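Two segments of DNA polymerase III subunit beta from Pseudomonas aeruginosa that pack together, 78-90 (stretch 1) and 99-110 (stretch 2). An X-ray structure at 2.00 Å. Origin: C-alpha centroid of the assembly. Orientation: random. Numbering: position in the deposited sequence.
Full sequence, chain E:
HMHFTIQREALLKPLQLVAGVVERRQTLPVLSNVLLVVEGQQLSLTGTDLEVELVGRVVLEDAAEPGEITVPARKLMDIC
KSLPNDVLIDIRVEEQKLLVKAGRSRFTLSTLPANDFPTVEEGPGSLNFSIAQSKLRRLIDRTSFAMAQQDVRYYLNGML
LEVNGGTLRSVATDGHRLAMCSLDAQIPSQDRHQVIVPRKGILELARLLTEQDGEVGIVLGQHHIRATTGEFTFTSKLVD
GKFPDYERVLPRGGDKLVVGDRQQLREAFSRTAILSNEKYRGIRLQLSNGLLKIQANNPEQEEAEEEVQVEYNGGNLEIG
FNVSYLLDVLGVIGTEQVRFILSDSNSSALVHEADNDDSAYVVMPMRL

Stretch 1, residues 78-90: DICKSLPNDVLID
Stretch 2 (99-110) LVKAGRSRFTLS

Stretch 1 leaves a helix (78-82), crosses a loop and enters a strand at L88; stretch 2 is a hairpin, strand 99-102 and a second strand that starts at S105, joined by a type II' turn from A102 to S105. Strand 88-90 runs antiparallel to strand 99-102, with axes 154° apart in direction and 4.7 Å apart at closest approach, while the helix end lies against the hairpin. The two stretches together bury 539 Å².

Register is fixed by one hydrogen-bonded antiparallel pair, D90 with K101 (CA-CA 5.0 Å). D90 N donates to K101 O at 2.7 Å and 173°, and K101 N donates to D90 O at 2.9 Å and 163°. The same carbonyls receive CA-H contacts, I89 CA to K101 O at 3.5 Å and V100 CA to D90 O at 3.4 Å. Within the hairpin, V100 and F107 exchange N-to-O bonds, both 2.8 Å; A102 and S105 do likewise, 3.0 Å from A102 N to S105 O and 2.9 Å from S105 N to A102 O.

I79 (chi1 -76°, m; chi2 156°, t) covers the most area. Its CG2 stands 3.7 Å from the F107 ring centroid and 11° off the ring normal, a CH-pi contact over the face. Its CD1 reaches L109 CD2 at 3.9 Å, and its CG2 also lies 4.4 Å from V100 CG1, so the side chain touches three hairpin residues. F107 (chi1 -53°, m; chi2 87°) also meets L83 at its edge, with L83 CD2 4.0 Å from F107 CE1.

L83, the first residue to leave helical phi/psi (-70/152), adopts m,t (-78°, 169°), which places CD2 3.7 Å from A102 CB. The type II turn from P84 to V87 (D86 at 69/15) then brings V87, chi1 75° (p), back to the hairpin: V87 CG1 lies 4.0 Å from A102 CB. I89 (chi1 -50°, m; chi2 163°, t) sets CG2 3.6 Å from V100 CG1 and CG1 4.2 Å from A102 CB; V100 is t (-177°). The A102 methyl points toward stretch 1, where L83, V87 and I89 all pack against it from one side.

G103, at phi/psi 62/-124, suits the turn because positive phi favours glycine; an ideal CB would lie 4.1 Å from V87 CG2.

The side chains of D90 and K101 share one face of the sheet, CB to CB 4.2 Å. D90 takes chi1 -172° (t), and one water lies 2.8 Å from D90 OD1 and 2.9 Å from L99 O, placed to donate to either. K101 is m,t (-74°, 178°) and is modelled only as far as CD.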

# COMPACT_ATOMS: atom_id res chain seq x y z
N ASP E 78 7.75 -17.85 4.26
CA ASP E 78 6.37 -18.04 3.79
C ASP E 78 5.79 -19.37 4.24
O ASP E 78 4.62 -19.41 4.63
CB ASP E 78 6.25 -17.87 2.27
CG ASP E 78 6.44 -16.45 1.75
OD1 ASP E 78 6.42 -15.50 2.57
OD2 ASP E 78 6.61 -16.29 0.52
N ILE E 79 6.62 -20.44 4.24
CA ILE E 79 6.21 -21.77 4.70
C ILE E 79 5.93 -21.68 6.21
O ILE E 79 4.85 -22.07 6.65
CB ILE E 79 7.26 -22.85 4.32
CG1 ILE E 79 7.18 -23.21 2.82
CG2 ILE E 79 7.13 -24.10 5.21
CD1 ILE E 79 8.46 -23.76 2.24
N CYS E 80 6.87 -21.10 6.97
CA CYS E 80 6.77 -20.90 8.42
C CYS E 80 5.50 -20.10 8.79
O CYS E 80 4.71 -20.57 9.61
CB CYS E 80 8.04 -20.24 8.97
SG CYS E 80 8.22 -20.37 10.76
N LYS E 81 5.26 -18.95 8.11
CA LYS E 81 4.08 -18.10 8.34
C LYS E 81 2.75 -18.84 8.02
O LYS E 81 1.77 -18.67 8.75
CB LYS E 81 4.17 -16.83 7.48
CG LYS E 81 4.11 -15.53 8.28
CD LYS E 81 4.32 -14.29 7.40
CE LYS E 81 5.77 -14.02 7.04
NZ LYS E 81 5.96 -12.66 6.49
N SER E 82 2.73 -19.65 6.96
CA SER E 82 1.56 -20.40 6.51
C SER E 82 1.21 -21.63 7.37
O SER E 82 0.09 -22.14 7.27
CB SER E 82 1.73 -20.81 5.05
OG SER E 82 2.77 -21.77 4.93
N LEU E 83 2.16 -22.10 8.19
CA LEU E 83 1.93 -23.26 9.05
C LEU E 83 0.96 -22.95 10.19
O LEU E 83 0.85 -21.79 10.58
CB LEU E 83 3.27 -23.80 9.59
CG LEU E 83 4.08 -24.64 8.60
CD1 LEU E 83 5.47 -24.89 9.12
CD2 LEU E 83 3.38 -25.95 8.26
N PRO E 84 0.20 -23.95 10.72
CA PRO E 84 -0.76 -23.65 11.81
C PRO E 84 -0.06 -23.10 13.05
O PRO E 84 1.06 -23.52 13.36
CB PRO E 84 -1.42 -25.00 12.10
CG PRO E 84 -1.13 -25.85 10.93
CD PRO E 84 0.18 -25.39 10.38
N ASN E 85 -0.71 -22.16 13.74
CA ASN E 85 -0.19 -21.52 14.96
C ASN E 85 0.27 -22.55 15.98
O ASN E 85 -0.42 -23.54 16.21
CB ASN E 85 -1.24 -20.58 15.59
CG ASN E 85 -1.52 -19.31 14.81
OD1 ASN E 85 -0.72 -18.84 14.00
ND2 ASN E 85 -2.67 -18.70 15.07
N ASP E 86 1.49 -22.34 16.51
CA ASP E 86 2.12 -23.16 17.55
C ASP E 86 2.56 -24.59 17.19
O ASP E 86 2.91 -25.37 18.08
CB ASP E 86 1.36 -23.04 18.88
CG ASP E 86 1.18 -21.60 19.34
OD1 ASP E 86 2.19 -20.99 19.77
OD2 ASP E 86 0.04 -21.08 19.25
N VAL E 87 2.61 -24.92 15.88
CA VAL E 87 3.05 -26.25 15.43
C VAL E 87 4.57 -26.46 15.65
O VAL E 87 5.35 -25.51 15.57
CB VAL E 87 2.61 -26.55 13.96
CG1 VAL E 87 3.44 -25.78 12.93
CG2 VAL E 87 2.62 -28.04 13.65
N LEU E 88 4.97 -27.72 15.94
CA LEU E 88 6.38 -28.08 16.07
C LEU E 88 6.89 -28.43 14.66
O LEU E 88 6.29 -29.27 13.97
CB LEU E 88 6.58 -29.26 17.03
CG LEU E 88 8.04 -29.63 17.37
CD1 LEU E 88 8.72 -28.54 18.21
CD2 LEU E 88 8.12 -30.97 18.08
N ILE E 89 7.97 -27.77 14.23
CA ILE E 89 8.55 -27.98 12.91
C ILE E 89 9.82 -28.82 13.03
O ILE E 89 10.71 -28.49 13.81
CB ILE E 89 8.82 -26.62 12.20
CG1 ILE E 89 7.59 -25.69 12.22
CG2 ILE E 89 9.33 -26.83 10.77
CD1 ILE E 89 7.92 -24.21 11.90
N ASP E 90 9.89 -29.90 12.24
CA ASP E 90 11.09 -30.73 12.15
C ASP E 90 11.84 -30.32 10.88
O ASP E 90 11.26 -30.32 9.79
CB ASP E 90 10.75 -32.22 12.15
CG ASP E 90 11.99 -33.09 12.25
OD1 ASP E 90 12.67 -33.29 11.21
OD2 ASP E 90 12.29 -33.56 13.36
N LEU E 99 14.51 -30.60 4.31
CA LEU E 99 13.28 -31.32 4.58
C LEU E 99 12.57 -30.68 5.77
O LEU E 99 13.13 -30.62 6.87
CB LEU E 99 13.59 -32.81 4.85
CG LEU E 99 13.66 -33.75 3.63
CD1 LEU E 99 14.74 -33.33 2.62
CD2 LEU E 99 13.94 -35.18 4.07
N VAL E 100 11.37 -30.17 5.53
CA VAL E 100 10.54 -29.50 6.53
C VAL E 100 9.28 -30.33 6.76
O VAL E 100 8.57 -30.63 5.80
CB VAL E 100 10.22 -28.04 6.11
CG1 VAL E 100 9.42 -27.31 7.19
CG2 VAL E 100 11.48 -27.25 5.76
N LYS E 101 9.03 -30.72 8.02
CA LYS E 101 7.85 -31.50 8.43
C LYS E 101 7.15 -30.79 9.58
O LYS E 101 7.79 -30.43 10.57
CB LYS E 101 8.24 -32.93 8.87
CG LYS E 101 8.62 -33.87 7.74
CD LYS E 101 9.02 -35.23 8.29
N ALA E 102 5.84 -30.60 9.46
CA ALA E 102 5.02 -29.96 10.49
C ALA E 102 3.59 -30.45 10.33
O ALA E 102 2.92 -30.15 9.34
CB ALA E 102 5.09 -28.45 10.38
N GLY E 103 3.16 -31.27 11.30
CA GLY E 103 1.85 -31.88 11.28
C GLY E 103 1.71 -32.78 10.07
O GLY E 103 2.57 -33.64 9.83
N ARG E 104 0.68 -32.52 9.25
CA ARG E 104 0.42 -33.28 8.02
C ARG E 104 1.05 -32.63 6.78
O ARG E 104 0.83 -33.10 5.66
CB ARG E 104 -1.09 -33.52 7.85
CG ARG E 104 -1.69 -34.40 8.95
CD ARG E 104 -2.26 -35.69 8.40
NE ARG E 104 -3.68 -35.56 8.12
CZ ARG E 104 -4.40 -36.47 7.47
NH1 ARG E 104 -3.84 -37.58 7.01
NH2 ARG E 104 -5.69 -36.27 7.25
N SER E 105 1.88 -31.58 6.99
CA SER E 105 2.57 -30.85 5.91
C SER E 105 4.03 -31.26 5.78
O SER E 105 4.74 -31.41 6.77
CB SER E 105 2.47 -29.34 6.13
OG SER E 105 1.15 -28.95 6.45
N ARG E 106 4.48 -31.44 4.52
CA ARG E 106 5.84 -31.80 4.16
C ARG E 106 6.33 -30.86 3.07
O ARG E 106 5.59 -30.57 2.13
CB ARG E 106 5.91 -33.26 3.69
CG ARG E 106 5.76 -34.28 4.82
CD ARG E 106 5.68 -35.70 4.28
NE ARG E 106 7.00 -36.28 4.02
CZ ARG E 106 7.69 -37.03 4.88
NH1 ARG E 106 7.19 -37.30 6.08
NH2 ARG E 106 8.88 -37.50 4.55
N PHE E 107 7.57 -30.38 3.21
CA PHE E 107 8.20 -29.47 2.25
C PHE E 107 9.64 -29.88 1.97
O PHE E 107 10.36 -30.26 2.90
CB PHE E 107 8.19 -28.01 2.75
CG PHE E 107 6.84 -27.48 3.17
CD1 PHE E 107 6.37 -27.67 4.47
CD2 PHE E 107 6.03 -26.80 2.26
CE1 PHE E 107 5.11 -27.19 4.85
CE2 PHE E 107 4.77 -26.32 2.65
CZ PHE E 107 4.32 -26.52 3.94
N THR E 108 10.05 -29.77 0.71
CA THR E 108 11.42 -30.03 0.27
C THR E 108 11.92 -28.76 -0.43
O THR E 108 11.32 -28.33 -1.40
CB THR E 108 11.53 -31.29 -0.60
OG1 THR E 108 11.05 -32.41 0.14
CG2 THR E 108 12.98 -31.57 -1.03
N LEU E 109 12.97 -28.14 0.13
CA LEU E 109 13.55 -26.92 -0.42
C LEU E 109 14.94 -27.17 -0.98
O LEU E 109 15.70 -28.00 -0.45
CB LEU E 109 13.63 -25.81 0.65
CG LEU E 109 12.31 -25.19 1.16
CD1 LEU E 109 12.58 -24.17 2.25
CD2 LEU E 109 11.54 -24.51 0.04
N SER E 110 15.30 -26.44 -2.05
CA SER E 110 16.63 -26.51 -2.64
C SER E 110 17.60 -25.78 -1.68
O SER E 110 17.17 -24.95 -0.89
CB SER E 110 16.65 -25.85 -4.02
OG SER E 110 16.44 -24.45 -3.91
O HOH W 1 12.51 -32.99 8.43